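Local coordinates for ZT_dimer domain-containing protein (Thermotoga maritima, PDB 6VDA) that is the zinc-binding cytoplasmic C-terminal domain of a CzcD-type cation diffusion facilitator that probably carries divalent metal ions across the membrane, at residues I42-E47 against V78-E83. Residues are numbered along the deposited sequence; the frame is centred on the assembly and turned at random.
Sequences IEMDIE and VTIHVE. With ZN (zinc ion), chain B; SO4 (sulfate ion), chain D; SO4 (sulfate ion), chain C.
Asp45 and Glu83 meet at the zinc ion, each giving one carboxylate oxygen: Asp45 OD2 lies 2.2 Å from the metal and Glu83 OE2 1.7 Å, a modelled length doubtfully short. The two oxygens come within 2.7 Å of each other, a closeness that their shared cation would offset, and the carboxylate planes are turned 72° apart. His29 and Glu89 complete the site. The second oxygen of Asp45 is held as well: His81 ND1 donates to Asp45 OD1 over 3.2 Å, a somewhat bent bond with the acceptor near the imidazole plane and the carboxylate almost perpendicular to the ring. CG of His81, anti to its carbonyl carbon (chi1 -50°), is set toward the Glu43 end of the strands; Glu43 OE1 lies at the ring edge, 3.0 Å from His81 CE1, and Glu43 OE2 pairs with Arg34. His81 is thus a second-shell residue that helps fix the rotation of a zinc ligand.

Beneath these groups the backbones run parallel, in register from Ile42-Val78 to Glu47-Glu83, and six residues on each strand contribute to the pairing. Thr79 N, His81 N and Glu83 N donate to Ile42, Met44 and Ile46 O, while Met44 N and Ile46 N return bonds to Thr79 and His81 O. The opposite face is apolar. Met44 CG lies 4.0 Å from Ile80 CG1, its side chain alongside that of Ile80, and Ile46 CG1 reaches Ile80 CG2 at 3.7 Å. Helix 54-71 covers Ile80 and Val78, and helix 6-19 covers Met44; Val82 packs on Val54 of the second subunit.

Strand 39-48, helix 54-71 and strand 75-84 form the beta-alpha-beta unit of the CDF dimerisation domain, its parallel pair carrying two of the four zinc ligands.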
loop_
_atom_site.group_PDB
_atom_site.type_symbol
_atom_site.label_atom_id
_atom_site.label_comp_id
_atom_site.label_asym_id
_atom_site.label_seq_id
_atom_site.Cartn_x
_atom_site.Cartn_y
_atom_site.Cartn_z
ATOM N N ILE A 42 6.721 -11.050 -2.148
ATOM C CA ILE A 42 7.629 -9.869 -2.110
ATOM C C ILE A 42 6.815 -8.608 -1.840
ATOM O O ILE A 42 5.803 -8.378 -2.530
ATOM C CB ILE A 42 8.435 -9.737 -3.411
ATOM C CG1 ILE A 42 9.301 -10.974 -3.646
ATOM C CG2 ILE A 42 9.263 -8.458 -3.395
ATOM C CD1 ILE A 42 9.831 -11.063 -5.044
ATOM N N GLU A 43 7.295 -7.811 -0.892
ATOM C CA GLU A 43 6.709 -6.506 -0.514
ATOM C C GLU A 43 7.831 -5.466 -0.515
ATOM O O GLU A 43 8.975 -5.831 -0.190
ATOM C CB GLU A 43 6.027 -6.674 0.837
ATOM C CG GLU A 43 5.632 -5.379 1.506
ATOM C CD GLU A 43 4.749 -5.632 2.713
ATOM O OE1 GLU A 43 3.632 -5.085 2.741
ATOM O OE2 GLU A 43 5.172 -6.405 3.603
ATOM N N MET A 44 7.532 -4.226 -0.900
ATOM C CA MET A 44 8.549 -3.149 -0.950
ATOM C C MET A 44 7.872 -1.777 -0.924
ATOM O O MET A 44 6.681 -1.678 -1.275
ATOM C CB MET A 44 9.413 -3.286 -2.208
ATOM C CG MET A 44 8.687 -3.005 -3.514
ATOM S SD MET A 44 9.728 -3.369 -4.959
ATOM C CE MET A 44 9.617 -5.154 -5.028
ATOM N N ASP A 45 8.619 -0.758 -0.504
ATOM C CA ASP A 45 8.270 0.668 -0.711
ATOM C C ASP A 45 9.138 1.182 -1.854
ATOM O O ASP A 45 10.310 0.788 -1.898
ATOM C CB ASP A 45 8.498 1.491 0.556
ATOM C CG ASP A 45 7.571 1.108 1.695
ATOM O OD1 ASP A 45 6.810 0.153 1.515
ATOM O OD2 ASP A 45 7.615 1.779 2.742
ATOM N N ILE A 46 8.573 1.990 -2.753
ATOM C CA ILE A 46 9.360 2.791 -3.733
ATOM C C ILE A 46 8.987 4.260 -3.547
ATOM O O ILE A 46 7.885 4.539 -3.054
ATOM C CB ILE A 46 9.143 2.311 -5.187
ATOM C CG1 ILE A 46 7.690 2.475 -5.640
ATOM C CG2 ILE A 46 9.638 0.882 -5.360
ATOM C CD1 ILE A 46 7.495 2.334 -7.128
ATOM N N GLU A 47 9.873 5.155 -3.971
ATOM C CA GLU A 47 9.615 6.610 -4.046
ATOM C C GLU A 47 9.521 7.035 -5.516
ATOM O O GLU A 47 10.295 6.520 -6.353
ATOM C CB GLU A 47 10.711 7.351 -3.286
ATOM C CG GLU A 47 10.629 7.126 -1.796
ATOM C CD GLU A 47 11.719 7.816 -1.003
ATOM O OE1 GLU A 47 12.065 8.961 -1.347
ATOM O OE2 GLU A 47 12.219 7.202 -0.053
ATOM N N VAL A 78 3.708 -9.792 -5.673
ATOM C CA VAL A 78 4.549 -8.608 -5.343
ATOM C C VAL A 78 3.621 -7.435 -5.072
ATOM O O VAL A 78 2.882 -7.069 -5.994
ATOM C CB VAL A 78 5.525 -8.252 -6.478
ATOM C CG1 VAL A 78 6.390 -7.057 -6.097
ATOM C CG2 VAL A 78 6.370 -9.449 -6.890
ATOM N N THR A 79 3.678 -6.878 -3.861
ATOM C CA THR A 79 2.924 -5.667 -3.449
ATOM C C THR A 79 3.926 -4.525 -3.252
ATOM O O THR A 79 4.953 -4.737 -2.552
ATOM C CB THR A 79 2.072 -5.922 -2.198
ATOM O OG1 THR A 79 2.952 -6.147 -1.098
ATOM C CG2 THR A 79 1.135 -7.099 -2.350
ATOM N N ILE A 80 3.614 -3.370 -3.849
ATOM C CA ILE A 80 4.494 -2.174 -3.934
ATOM C C ILE A 80 3.735 -0.975 -3.374
ATOM O O ILE A 80 2.727 -0.600 -3.969
ATOM C CB ILE A 80 4.924 -1.927 -5.390
ATOM C CG1 ILE A 80 5.539 -3.183 -6.007
ATOM C CG2 ILE A 80 5.863 -0.734 -5.472
ATOM C CD1 ILE A 80 5.763 -3.082 -7.492
ATOM N N HIS A 81 4.239 -0.390 -2.292
ATOM C CA HIS A 81 3.744 0.877 -1.698
ATOM C C HIS A 81 4.477 2.043 -2.371
ATOM O O HIS A 81 5.709 1.932 -2.580
ATOM C CB HIS A 81 3.896 0.806 -0.177
ATOM C CG HIS A 81 3.327 -0.455 0.382
ATOM N ND1 HIS A 81 4.120 -1.439 0.958
ATOM C CD2 HIS A 81 2.058 -0.930 0.396
ATOM C CE1 HIS A 81 3.359 -2.442 1.340
ATOM N NE2 HIS A 81 2.087 -2.157 1.002
ATOM N N VAL A 82 3.744 3.087 -2.760
ATOM C CA VAL A 82 4.313 4.270 -3.476
ATOM C C VAL A 82 4.327 5.471 -2.524
ATOM O O VAL A 82 3.294 5.734 -1.887
ATOM C CB VAL A 82 3.534 4.564 -4.770
ATOM C CG1 VAL A 82 3.892 5.924 -5.344
ATOM C CG2 VAL A 82 3.751 3.464 -5.803
ATOM N N GLU A 83 5.472 6.154 -2.428
ATOM C CA GLU A 83 5.662 7.352 -1.574
ATOM C C GLU A 83 6.262 8.479 -2.403
ATOM O O GLU A 83 6.904 8.233 -3.425
ATOM C CB GLU A 83 6.616 7.068 -0.415
ATOM C CG GLU A 83 6.262 5.847 0.406
ATOM C CD GLU A 83 7.375 5.449 1.356
ATOM O OE1 GLU A 83 8.272 6.275 1.583
ATOM O OE2 GLU A 83 7.347 4.315 1.867
HETATM ZN ZN ZN B . 8.541 3.761 2.885
HETATM S S SO4 D . 0.340 2.677 -1.479
HETATM O O1 SO4 D . 0.054 1.273 -1.618
HETATM O O2 SO4 D . -0.886 3.400 -1.276
HETATM O O3 SO4 D . 1.207 2.874 -0.349
HETATM O O4 SO4 D . 0.989 3.158 -2.667
HETATM S S SO4 C . -0.489 2.167 -2.129
HETATM O O1 SO4 C . -0.152 1.910 -0.753
HETATM O O2 SO4 C . 0.713 2.228 -2.916
HETATM O O3 SO4 C . -1.329 1.107 -2.617
HETATM O O4 SO4 C . -1.191 3.416 -2.230
#